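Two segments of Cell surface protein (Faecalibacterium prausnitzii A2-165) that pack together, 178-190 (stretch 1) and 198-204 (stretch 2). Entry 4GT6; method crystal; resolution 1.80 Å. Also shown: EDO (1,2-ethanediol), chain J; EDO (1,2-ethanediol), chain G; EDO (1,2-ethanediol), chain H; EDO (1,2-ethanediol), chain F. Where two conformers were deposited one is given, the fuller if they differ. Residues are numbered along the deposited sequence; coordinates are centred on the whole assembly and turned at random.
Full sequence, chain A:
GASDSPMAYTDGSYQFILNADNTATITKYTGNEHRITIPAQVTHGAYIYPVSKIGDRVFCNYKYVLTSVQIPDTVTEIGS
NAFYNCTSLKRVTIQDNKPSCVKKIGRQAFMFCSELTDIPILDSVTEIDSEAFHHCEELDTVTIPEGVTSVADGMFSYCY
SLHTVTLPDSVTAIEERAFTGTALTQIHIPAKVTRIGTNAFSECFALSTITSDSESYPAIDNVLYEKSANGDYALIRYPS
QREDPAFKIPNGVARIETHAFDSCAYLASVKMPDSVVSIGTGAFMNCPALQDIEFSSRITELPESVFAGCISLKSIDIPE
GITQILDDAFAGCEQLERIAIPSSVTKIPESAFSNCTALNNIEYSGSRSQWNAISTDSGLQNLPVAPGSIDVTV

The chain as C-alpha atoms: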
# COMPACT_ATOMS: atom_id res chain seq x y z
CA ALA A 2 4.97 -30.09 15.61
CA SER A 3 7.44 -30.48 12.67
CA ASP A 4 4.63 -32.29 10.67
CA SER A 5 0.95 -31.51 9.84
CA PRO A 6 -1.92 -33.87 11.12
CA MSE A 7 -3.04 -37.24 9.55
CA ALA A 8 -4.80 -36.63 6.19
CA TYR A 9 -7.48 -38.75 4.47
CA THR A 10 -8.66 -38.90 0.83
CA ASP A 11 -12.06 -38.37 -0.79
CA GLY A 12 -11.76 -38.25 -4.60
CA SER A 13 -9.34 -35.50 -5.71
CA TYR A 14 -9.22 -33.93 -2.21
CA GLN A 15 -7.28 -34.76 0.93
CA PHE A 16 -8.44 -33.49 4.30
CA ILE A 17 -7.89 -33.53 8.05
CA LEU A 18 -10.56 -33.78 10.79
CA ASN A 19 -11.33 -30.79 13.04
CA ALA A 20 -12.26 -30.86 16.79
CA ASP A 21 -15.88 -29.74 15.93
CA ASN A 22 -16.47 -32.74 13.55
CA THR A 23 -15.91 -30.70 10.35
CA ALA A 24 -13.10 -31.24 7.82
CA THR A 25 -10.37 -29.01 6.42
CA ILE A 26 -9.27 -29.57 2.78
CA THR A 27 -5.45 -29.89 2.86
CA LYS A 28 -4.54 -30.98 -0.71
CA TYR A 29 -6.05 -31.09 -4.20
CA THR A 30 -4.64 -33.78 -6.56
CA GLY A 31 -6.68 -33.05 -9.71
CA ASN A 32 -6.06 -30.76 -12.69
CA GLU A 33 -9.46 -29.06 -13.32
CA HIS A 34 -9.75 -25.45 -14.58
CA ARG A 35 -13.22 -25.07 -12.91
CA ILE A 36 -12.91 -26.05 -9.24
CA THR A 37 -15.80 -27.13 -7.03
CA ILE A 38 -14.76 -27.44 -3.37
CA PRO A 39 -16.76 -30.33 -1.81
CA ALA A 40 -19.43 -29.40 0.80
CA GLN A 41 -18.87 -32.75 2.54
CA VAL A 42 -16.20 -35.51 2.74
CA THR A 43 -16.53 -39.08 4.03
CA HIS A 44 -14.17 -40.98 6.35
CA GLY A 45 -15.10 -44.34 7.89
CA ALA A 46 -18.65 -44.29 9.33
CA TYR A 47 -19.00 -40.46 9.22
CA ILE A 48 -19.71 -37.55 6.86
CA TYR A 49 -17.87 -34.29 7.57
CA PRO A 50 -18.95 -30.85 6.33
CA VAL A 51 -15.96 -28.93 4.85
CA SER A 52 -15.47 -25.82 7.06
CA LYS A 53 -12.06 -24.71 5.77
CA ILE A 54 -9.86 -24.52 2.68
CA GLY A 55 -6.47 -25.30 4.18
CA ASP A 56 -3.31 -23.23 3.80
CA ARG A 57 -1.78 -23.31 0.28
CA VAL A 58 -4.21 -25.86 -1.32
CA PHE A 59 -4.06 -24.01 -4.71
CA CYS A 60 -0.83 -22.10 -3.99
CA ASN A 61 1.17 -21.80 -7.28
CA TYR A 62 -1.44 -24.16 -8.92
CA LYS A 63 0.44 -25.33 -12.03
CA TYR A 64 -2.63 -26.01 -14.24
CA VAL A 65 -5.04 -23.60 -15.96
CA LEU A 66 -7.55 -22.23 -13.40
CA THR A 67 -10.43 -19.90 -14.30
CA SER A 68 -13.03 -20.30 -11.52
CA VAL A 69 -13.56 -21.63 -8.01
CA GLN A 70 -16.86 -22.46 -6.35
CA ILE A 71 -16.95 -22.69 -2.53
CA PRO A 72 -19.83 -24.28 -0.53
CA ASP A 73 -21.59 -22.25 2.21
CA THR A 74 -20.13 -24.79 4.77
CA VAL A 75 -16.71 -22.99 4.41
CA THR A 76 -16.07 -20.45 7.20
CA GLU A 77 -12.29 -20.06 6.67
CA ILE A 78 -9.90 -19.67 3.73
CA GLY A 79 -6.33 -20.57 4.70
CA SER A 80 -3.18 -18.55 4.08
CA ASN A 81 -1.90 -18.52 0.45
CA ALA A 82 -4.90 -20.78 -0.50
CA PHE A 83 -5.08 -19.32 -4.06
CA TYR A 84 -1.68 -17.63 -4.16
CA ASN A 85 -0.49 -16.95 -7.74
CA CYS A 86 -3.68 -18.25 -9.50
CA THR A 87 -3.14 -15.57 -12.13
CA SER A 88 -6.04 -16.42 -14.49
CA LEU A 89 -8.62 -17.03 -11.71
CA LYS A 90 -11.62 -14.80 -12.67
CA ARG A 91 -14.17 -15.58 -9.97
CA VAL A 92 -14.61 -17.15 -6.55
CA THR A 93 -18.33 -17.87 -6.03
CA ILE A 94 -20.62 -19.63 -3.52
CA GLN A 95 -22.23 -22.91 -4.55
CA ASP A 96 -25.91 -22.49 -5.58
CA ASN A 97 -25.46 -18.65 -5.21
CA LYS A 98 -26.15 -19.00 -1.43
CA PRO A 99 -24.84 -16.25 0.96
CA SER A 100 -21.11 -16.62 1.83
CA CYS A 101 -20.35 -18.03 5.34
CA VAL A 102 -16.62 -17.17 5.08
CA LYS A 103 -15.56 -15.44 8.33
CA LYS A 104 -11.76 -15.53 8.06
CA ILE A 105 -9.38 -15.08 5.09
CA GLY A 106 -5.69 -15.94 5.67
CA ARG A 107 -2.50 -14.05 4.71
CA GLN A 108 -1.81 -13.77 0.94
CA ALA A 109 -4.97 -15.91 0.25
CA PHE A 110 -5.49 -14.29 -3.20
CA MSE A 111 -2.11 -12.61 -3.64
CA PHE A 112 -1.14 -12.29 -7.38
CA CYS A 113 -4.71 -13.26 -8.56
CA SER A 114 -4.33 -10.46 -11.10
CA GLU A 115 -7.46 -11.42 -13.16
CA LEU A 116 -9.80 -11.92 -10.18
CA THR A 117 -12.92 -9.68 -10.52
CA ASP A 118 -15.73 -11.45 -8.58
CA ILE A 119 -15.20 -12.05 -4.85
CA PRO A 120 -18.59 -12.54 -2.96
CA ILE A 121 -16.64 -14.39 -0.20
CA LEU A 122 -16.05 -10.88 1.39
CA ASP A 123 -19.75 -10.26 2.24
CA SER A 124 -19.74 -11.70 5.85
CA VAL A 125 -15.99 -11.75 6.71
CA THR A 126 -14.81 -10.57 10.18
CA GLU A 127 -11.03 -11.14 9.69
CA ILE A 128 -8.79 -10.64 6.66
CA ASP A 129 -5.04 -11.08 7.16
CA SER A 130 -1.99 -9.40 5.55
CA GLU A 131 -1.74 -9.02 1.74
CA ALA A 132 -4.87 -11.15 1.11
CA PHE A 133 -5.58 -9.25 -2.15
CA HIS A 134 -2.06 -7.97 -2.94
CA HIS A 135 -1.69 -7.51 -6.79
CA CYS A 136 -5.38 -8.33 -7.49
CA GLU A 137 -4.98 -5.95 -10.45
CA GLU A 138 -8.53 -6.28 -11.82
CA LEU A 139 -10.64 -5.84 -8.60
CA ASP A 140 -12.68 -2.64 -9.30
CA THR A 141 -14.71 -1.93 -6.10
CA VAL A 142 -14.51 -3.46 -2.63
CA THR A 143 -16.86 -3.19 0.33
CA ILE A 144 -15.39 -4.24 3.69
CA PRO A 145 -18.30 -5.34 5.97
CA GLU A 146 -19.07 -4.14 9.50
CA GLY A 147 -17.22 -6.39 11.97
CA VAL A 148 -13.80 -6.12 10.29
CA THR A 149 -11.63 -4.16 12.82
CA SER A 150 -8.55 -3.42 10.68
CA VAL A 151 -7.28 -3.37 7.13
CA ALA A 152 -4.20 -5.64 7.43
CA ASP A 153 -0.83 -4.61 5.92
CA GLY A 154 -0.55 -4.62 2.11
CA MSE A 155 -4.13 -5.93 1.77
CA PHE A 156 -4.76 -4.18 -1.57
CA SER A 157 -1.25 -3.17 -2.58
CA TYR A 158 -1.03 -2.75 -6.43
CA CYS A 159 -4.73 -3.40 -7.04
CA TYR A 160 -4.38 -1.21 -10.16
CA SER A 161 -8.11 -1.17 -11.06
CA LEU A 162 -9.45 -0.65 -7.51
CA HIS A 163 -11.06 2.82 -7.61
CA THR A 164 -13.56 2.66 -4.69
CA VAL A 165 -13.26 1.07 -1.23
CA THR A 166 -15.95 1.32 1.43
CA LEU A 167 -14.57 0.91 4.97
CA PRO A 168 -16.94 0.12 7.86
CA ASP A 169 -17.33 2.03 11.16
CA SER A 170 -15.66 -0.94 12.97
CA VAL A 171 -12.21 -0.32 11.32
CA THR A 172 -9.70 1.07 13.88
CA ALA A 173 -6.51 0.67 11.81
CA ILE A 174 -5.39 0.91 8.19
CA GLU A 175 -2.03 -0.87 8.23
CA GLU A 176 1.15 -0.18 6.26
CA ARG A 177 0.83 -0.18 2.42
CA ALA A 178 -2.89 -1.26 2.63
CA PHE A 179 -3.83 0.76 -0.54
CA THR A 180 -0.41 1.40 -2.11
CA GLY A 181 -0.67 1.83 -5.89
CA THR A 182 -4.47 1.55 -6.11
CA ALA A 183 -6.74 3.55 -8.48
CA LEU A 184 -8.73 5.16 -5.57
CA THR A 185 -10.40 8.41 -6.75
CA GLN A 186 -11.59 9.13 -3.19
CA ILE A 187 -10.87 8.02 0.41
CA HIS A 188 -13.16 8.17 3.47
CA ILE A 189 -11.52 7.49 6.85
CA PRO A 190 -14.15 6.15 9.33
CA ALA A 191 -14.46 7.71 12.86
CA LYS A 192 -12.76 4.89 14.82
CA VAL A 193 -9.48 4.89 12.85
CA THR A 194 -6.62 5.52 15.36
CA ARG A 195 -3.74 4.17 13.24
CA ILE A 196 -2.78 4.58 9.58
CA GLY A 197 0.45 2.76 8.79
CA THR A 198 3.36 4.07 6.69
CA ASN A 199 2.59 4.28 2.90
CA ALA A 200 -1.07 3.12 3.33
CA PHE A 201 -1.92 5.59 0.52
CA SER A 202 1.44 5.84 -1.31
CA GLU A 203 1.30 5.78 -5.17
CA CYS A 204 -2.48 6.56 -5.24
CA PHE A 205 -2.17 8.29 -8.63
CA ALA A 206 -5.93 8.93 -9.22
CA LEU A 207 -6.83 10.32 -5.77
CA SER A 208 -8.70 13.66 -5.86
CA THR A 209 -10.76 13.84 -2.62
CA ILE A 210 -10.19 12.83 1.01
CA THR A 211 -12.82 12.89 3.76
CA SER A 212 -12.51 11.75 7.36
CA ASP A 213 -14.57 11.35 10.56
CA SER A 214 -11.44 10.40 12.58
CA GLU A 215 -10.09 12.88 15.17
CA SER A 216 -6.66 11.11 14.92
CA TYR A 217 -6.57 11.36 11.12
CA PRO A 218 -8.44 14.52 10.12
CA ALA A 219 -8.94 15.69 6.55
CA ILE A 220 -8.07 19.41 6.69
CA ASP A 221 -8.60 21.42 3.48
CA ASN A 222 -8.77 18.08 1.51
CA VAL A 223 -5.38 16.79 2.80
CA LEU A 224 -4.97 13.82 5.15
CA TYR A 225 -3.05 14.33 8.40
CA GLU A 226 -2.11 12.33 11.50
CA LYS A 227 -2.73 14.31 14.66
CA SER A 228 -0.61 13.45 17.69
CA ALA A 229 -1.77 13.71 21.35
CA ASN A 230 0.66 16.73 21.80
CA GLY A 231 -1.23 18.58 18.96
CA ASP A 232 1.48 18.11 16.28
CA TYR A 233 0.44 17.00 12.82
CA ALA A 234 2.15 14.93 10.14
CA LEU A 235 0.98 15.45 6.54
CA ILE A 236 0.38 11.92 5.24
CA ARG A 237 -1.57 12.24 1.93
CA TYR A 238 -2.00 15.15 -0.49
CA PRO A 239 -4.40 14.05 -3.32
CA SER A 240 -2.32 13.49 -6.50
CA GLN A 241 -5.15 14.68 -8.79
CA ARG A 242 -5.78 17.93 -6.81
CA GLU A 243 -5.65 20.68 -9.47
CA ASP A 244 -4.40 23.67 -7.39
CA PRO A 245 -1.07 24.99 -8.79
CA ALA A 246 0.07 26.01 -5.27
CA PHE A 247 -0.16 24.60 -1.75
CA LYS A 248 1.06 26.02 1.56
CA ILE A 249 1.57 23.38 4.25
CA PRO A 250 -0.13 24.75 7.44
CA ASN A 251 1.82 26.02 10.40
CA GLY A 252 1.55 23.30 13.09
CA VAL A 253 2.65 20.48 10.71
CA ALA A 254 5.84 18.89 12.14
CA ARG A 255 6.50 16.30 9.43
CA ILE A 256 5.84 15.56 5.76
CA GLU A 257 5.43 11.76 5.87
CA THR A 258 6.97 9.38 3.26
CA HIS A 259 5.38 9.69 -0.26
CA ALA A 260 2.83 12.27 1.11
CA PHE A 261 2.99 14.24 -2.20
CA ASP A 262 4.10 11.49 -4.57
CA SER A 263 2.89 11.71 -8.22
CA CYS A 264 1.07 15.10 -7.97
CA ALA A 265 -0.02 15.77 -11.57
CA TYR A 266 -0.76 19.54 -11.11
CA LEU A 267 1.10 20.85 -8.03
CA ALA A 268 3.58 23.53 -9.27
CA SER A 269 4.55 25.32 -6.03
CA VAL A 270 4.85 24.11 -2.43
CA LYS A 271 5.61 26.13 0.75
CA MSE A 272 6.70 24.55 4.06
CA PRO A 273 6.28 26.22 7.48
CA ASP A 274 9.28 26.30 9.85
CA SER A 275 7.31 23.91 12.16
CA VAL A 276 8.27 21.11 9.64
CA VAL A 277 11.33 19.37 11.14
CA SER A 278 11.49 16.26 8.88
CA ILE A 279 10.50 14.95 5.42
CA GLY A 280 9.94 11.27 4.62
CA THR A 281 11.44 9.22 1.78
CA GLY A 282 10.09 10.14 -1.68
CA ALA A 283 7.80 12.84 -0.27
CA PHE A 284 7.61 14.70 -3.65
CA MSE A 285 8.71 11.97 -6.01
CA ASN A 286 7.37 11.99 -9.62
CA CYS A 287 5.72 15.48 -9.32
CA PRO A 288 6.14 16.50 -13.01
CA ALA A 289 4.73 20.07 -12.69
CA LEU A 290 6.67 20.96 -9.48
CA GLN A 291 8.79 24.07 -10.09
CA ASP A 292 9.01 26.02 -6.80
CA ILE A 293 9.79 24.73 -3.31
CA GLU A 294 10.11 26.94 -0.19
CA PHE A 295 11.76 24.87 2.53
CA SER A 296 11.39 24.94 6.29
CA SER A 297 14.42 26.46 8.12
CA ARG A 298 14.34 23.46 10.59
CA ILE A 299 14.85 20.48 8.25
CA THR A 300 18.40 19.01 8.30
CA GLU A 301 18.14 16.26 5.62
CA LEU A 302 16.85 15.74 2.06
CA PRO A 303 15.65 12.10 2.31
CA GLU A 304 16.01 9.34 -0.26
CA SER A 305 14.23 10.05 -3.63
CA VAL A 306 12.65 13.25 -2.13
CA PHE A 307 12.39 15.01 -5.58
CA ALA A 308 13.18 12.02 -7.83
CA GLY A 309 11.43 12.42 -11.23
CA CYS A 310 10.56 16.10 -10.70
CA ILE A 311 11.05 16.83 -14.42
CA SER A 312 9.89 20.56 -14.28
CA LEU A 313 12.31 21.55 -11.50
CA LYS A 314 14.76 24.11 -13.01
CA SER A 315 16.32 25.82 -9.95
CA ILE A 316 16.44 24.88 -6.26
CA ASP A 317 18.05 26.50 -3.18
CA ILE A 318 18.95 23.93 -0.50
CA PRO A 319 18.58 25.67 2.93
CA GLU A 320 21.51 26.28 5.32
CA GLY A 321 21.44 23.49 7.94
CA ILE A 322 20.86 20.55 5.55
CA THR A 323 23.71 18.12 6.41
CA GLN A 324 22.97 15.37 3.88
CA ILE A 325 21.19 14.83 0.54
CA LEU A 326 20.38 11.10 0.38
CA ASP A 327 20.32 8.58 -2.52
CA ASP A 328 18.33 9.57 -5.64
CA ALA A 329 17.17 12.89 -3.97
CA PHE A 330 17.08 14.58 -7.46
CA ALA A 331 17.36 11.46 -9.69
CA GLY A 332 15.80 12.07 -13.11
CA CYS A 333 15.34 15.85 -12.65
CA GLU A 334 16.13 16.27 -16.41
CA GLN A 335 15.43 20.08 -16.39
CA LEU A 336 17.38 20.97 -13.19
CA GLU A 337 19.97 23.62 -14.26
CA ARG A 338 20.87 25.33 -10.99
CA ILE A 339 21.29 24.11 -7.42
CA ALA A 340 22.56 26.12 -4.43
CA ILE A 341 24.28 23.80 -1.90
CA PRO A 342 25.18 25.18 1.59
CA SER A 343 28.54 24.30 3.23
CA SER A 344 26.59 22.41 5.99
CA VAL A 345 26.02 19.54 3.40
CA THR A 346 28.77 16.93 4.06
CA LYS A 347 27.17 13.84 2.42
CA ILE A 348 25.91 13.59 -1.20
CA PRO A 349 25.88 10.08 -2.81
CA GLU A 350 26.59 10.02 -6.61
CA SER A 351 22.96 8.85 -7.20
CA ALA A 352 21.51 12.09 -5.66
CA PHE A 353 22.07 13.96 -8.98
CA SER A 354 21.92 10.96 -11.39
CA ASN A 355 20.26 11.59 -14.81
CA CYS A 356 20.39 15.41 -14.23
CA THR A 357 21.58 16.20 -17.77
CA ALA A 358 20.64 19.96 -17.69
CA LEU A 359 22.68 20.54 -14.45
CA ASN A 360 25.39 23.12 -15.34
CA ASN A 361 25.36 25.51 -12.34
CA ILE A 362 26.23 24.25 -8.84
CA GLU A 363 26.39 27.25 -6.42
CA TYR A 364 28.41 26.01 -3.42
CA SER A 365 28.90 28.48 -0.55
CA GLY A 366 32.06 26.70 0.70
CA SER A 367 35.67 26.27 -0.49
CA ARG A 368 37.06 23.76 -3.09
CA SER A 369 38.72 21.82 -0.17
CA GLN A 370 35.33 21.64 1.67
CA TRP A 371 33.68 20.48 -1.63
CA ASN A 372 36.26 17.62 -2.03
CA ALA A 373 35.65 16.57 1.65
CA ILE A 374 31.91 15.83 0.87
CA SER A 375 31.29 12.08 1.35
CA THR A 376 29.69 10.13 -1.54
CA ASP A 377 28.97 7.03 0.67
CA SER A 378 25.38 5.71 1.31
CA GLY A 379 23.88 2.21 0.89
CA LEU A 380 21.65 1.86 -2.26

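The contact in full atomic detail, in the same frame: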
# COMPACT_ATOMS: atom_id res chain seq x y z
N ALA A 178 -1.57 -0.64 2.92
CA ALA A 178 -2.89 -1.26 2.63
C ALA A 178 -3.46 -0.91 1.25
O ALA A 178 -4.02 -1.80 0.60
CB ALA A 178 -3.89 -0.87 3.71
N PHE A 179 -3.29 0.36 0.77
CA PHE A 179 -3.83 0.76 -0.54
C PHE A 179 -2.76 1.30 -1.46
O PHE A 179 -3.07 2.06 -2.38
CB PHE A 179 -4.95 1.82 -0.36
CG PHE A 179 -6.11 1.28 0.44
CD1 PHE A 179 -7.06 0.47 -0.16
CD2 PHE A 179 -6.21 1.53 1.80
CE1 PHE A 179 -8.11 -0.07 0.59
CE2 PHE A 179 -7.28 1.03 2.55
CZ PHE A 179 -8.22 0.23 1.94
N THR A 180 -1.49 0.92 -1.22
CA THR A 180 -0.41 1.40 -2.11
C THR A 180 -0.71 1.07 -3.58
O THR A 180 -1.08 -0.06 -3.89
CB THR A 180 0.94 0.74 -1.73
OG1 THR A 180 1.31 1.13 -0.42
CG2 THR A 180 2.07 1.10 -2.68
N GLY A 181 -0.56 2.06 -4.46
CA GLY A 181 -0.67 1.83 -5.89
C GLY A 181 -2.04 1.53 -6.45
O GLY A 181 -2.15 1.12 -7.61
N THR A 182 -3.10 1.78 -5.67
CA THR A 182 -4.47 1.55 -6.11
C THR A 182 -4.98 2.72 -6.96
O THR A 182 -4.36 3.79 -7.01
CB THR A 182 -5.40 1.27 -4.92
OG1 THR A 182 -5.40 2.41 -4.06
CG2 THR A 182 -5.02 0.00 -4.16
N ALA A 183 -6.13 2.53 -7.61
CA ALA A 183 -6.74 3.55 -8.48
C ALA A 183 -7.79 4.38 -7.73
O ALA A 183 -8.65 4.97 -8.38
CB ALA A 183 -7.38 2.87 -9.69
N LEU A 184 -7.72 4.43 -6.36
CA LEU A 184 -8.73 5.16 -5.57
C LEU A 184 -8.90 6.60 -6.04
O LEU A 184 -7.90 7.31 -6.15
CB LEU A 184 -8.32 5.17 -4.08
CG LEU A 184 -8.35 3.83 -3.34
CD1 LEU A 184 -7.80 4.00 -1.93
CD2 LEU A 184 -9.80 3.25 -3.31
N THR A 185 -10.13 7.02 -6.33
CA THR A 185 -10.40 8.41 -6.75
C THR A 185 -10.79 9.24 -5.52
O THR A 185 -10.72 10.47 -5.52
CB THR A 185 -11.49 8.43 -7.85
OG1 THR A 185 -12.60 7.64 -7.41
CG2 THR A 185 -10.98 7.84 -9.15
N GLN A 186 -11.22 8.54 -4.46
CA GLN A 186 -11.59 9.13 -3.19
C GLN A 186 -11.31 8.15 -2.06
O GLN A 186 -11.28 6.93 -2.28
CB GLN A 186 -13.06 9.59 -3.14
CG GLN A 186 -14.10 8.44 -3.19
CD GLN A 186 -14.11 7.73 -4.52
OE1 GLN A 186 -14.22 8.36 -5.58
NE2 GLN A 186 -13.87 6.42 -4.52
N ILE A 187 -11.10 8.72 -0.86
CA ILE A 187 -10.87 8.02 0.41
C ILE A 187 -11.78 8.59 1.49
O ILE A 187 -11.86 9.82 1.62
CB ILE A 187 -9.38 8.18 0.88
CG1 ILE A 187 -8.36 7.54 -0.06
CG2 ILE A 187 -9.17 7.66 2.30
CD1 ILE A 187 -6.94 8.11 0.23
N HIS A 188 -12.45 7.72 2.28
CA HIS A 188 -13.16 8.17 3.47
C HIS A 188 -12.60 7.38 4.64
O HIS A 188 -12.61 6.14 4.62
CB HIS A 188 -14.69 8.05 3.39
CG HIS A 188 -15.34 8.46 4.69
ND1 HIS A 188 -15.40 9.79 5.07
CD2 HIS A 188 -15.84 7.70 5.69
CE1 HIS A 188 -15.98 9.80 6.26
NE2 HIS A 188 -16.27 8.56 6.67
N ILE A 189 -12.06 8.10 5.64
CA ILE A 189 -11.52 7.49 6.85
C ILE A 189 -12.63 7.42 7.89
O ILE A 189 -13.11 8.48 8.33
CB ILE A 189 -10.28 8.30 7.39
CG1 ILE A 189 -9.20 8.52 6.28
CG2 ILE A 189 -9.72 7.63 8.64
CD1 ILE A 189 -8.58 7.22 5.60
N PRO A 190 -13.07 6.21 8.33
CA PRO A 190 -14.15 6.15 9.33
C PRO A 190 -13.70 6.68 10.70
O PRO A 190 -12.49 6.76 10.99
CB PRO A 190 -14.56 4.68 9.35
CG PRO A 190 -13.42 3.94 8.77
CD PRO A 190 -12.65 4.86 7.88
N THR A 198 2.49 3.45 7.69
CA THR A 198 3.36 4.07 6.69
C THR A 198 2.96 3.62 5.28
O THR A 198 2.79 2.41 5.09
CB THR A 198 4.82 3.66 6.98
OG1 THR A 198 5.13 3.83 8.37
CG2 THR A 198 5.81 4.42 6.16
N ASN A 199 2.86 4.56 4.31
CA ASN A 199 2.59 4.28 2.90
C ASN A 199 1.24 3.60 2.62
O ASN A 199 1.05 3.10 1.50
CB ASN A 199 3.74 3.43 2.31
CG ASN A 199 5.02 4.20 2.16
OD1 ASN A 199 5.00 5.36 1.78
ND2 ASN A 199 6.15 3.59 2.52
N ALA A 200 0.28 3.67 3.56
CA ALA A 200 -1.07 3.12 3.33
C ALA A 200 -1.68 3.67 2.05
O ALA A 200 -2.39 2.95 1.36
CB ALA A 200 -1.98 3.46 4.52
N PHE A 201 -1.38 4.96 1.72
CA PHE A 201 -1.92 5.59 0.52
C PHE A 201 -0.82 6.08 -0.43
O PHE A 201 -1.07 6.95 -1.28
CB PHE A 201 -2.88 6.74 0.92
CG PHE A 201 -4.07 6.21 1.68
CD1 PHE A 201 -5.07 5.48 1.03
CD2 PHE A 201 -4.17 6.39 3.06
CE1 PHE A 201 -6.17 4.98 1.75
CE2 PHE A 201 -5.27 5.89 3.78
CZ PHE A 201 -6.26 5.19 3.11
N SER A 202 0.37 5.47 -0.37
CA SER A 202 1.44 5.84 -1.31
C SER A 202 1.07 5.38 -2.73
O SER A 202 0.25 4.46 -2.89
CB SER A 202 2.78 5.25 -0.88
OG SER A 202 2.75 3.83 -0.99
N GLU A 203 1.56 6.10 -3.76
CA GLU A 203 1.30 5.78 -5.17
C GLU A 203 -0.22 5.70 -5.52
O GLU A 203 -0.62 4.90 -6.35
CB GLU A 203 2.01 4.45 -5.56
CG GLU A 203 3.53 4.52 -5.43
CD GLU A 203 4.17 3.20 -5.81
OE1 GLU A 203 4.14 2.85 -7.00
OE2 GLU A 203 4.61 2.47 -4.90
N CYS A 204 -1.06 6.52 -4.88
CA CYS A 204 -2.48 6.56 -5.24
C CYS A 204 -2.63 7.67 -6.28
O CYS A 204 -3.05 8.79 -5.98
CB CYS A 204 -3.35 6.76 -4.01
SG CYS A 204 -3.49 5.27 -2.98
C1 EDO J . -10.85 4.34 0.95
O1 EDO J . -12.06 4.89 1.45
C2 EDO J . -10.17 3.55 2.08
O2 EDO J . -9.98 4.42 3.20
C1 EDO G . 7.26 2.82 -2.20
O1 EDO G . 7.27 2.08 -0.99
C2 EDO G . 6.01 3.72 -2.22
O2 EDO G . 4.85 2.93 -2.30
C1 EDO H . -4.19 4.30 -10.92
O1 EDO H . -3.85 5.48 -11.57
C2 EDO H . -3.00 3.75 -10.11
O2 EDO H . -2.54 4.69 -9.12
C1 EDO F . 0.86 7.16 6.15
O1 EDO F . 2.03 7.18 5.28
C2 EDO F . 1.32 7.13 7.64
O2 EDO F . 0.31 7.53 8.58

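What holds the two backbones in register? Three hydrogen bonds do, and all of them run from stretch 1 to carbonyl oxygens of stretch 2. Phe179 N donates to Ala200 O at 2.8 Å, and two residues further on Gly181 N donates to Ser202 O at 3.0 Å, the latter with the straighter N-H...O angle, 159° against 140°. Between them the side chain of Thr180 takes over, its OG1 giving its proton to Asn199 O at 2.8 Å. The chains advance in step, with CA atoms 4.8 Å apart at Ala178 and Ala200 and 4.5 Å apart at Gly181 and Glu203.

What shape do the backbones take where they meet? Each stretch bends, through a type II turn from Phe179 to Thr182 and a type I turn from Asn199 to Ser202. In the first, Thr182 N and Thr182 OG1 both donate to Phe179 O, at 3.3 and 2.9 Å; in the second, Ser202 N donates to Asn199 O at 3.1 Å, so that carbonyl serves its own turn as well as Thr180. Gly181 has a positive phi of 71°, which favours glycine, and its CA lies 3.1 Å from Glu203 O in a CA-H...O contact. A similar contact joins Thr180 CA to Ser202 O at 3.2 Å.

Where does the apolar packing concentrate? It gathers around Phe201, whose CA-to-CB bond points away from stretch 1 although the end of its side chain comes nearer. The rings of Phe179 and Phe201 have nearly parallel planes, 5° apart, but are slid so far that they barely overlap, with centroids separated by 5.5 Å; the closest atoms of the pair, Phe179 CD2 and Phe201 CE1, are still only 3.5 Å apart. Ile187 CD1 sits over one face of the Phe201 ring, 3.7 Å from its centroid, a CH-pi contact that sets a methyl against the pi cloud. Leu184 CD1 meets the ring edge at 4.1 Å from Phe201 CE1, and Ile189 CD1 adds a further contact, 4.0 Å from Phe201 CZ.

What else meets beyond the Phe201 cluster? Cys204 tucks its sulfur against the first turn, with SG 3.3 Å from Phe179 O and 3.6 Å from Thr182 OG1. Further out, the Thr180 methyl CG2 approaches Glu203 OE2 at 3.6 Å, and a 1,2-ethanediol (chain G), probably from the crystallisation liquor, donates from its O2 to Glu203 OE2 at 2.7 Å. Another, chain J, places C2 over one face of the Phe179 ring and accepts a hydrogen bond at O1 from His188 N at 3.0 Å.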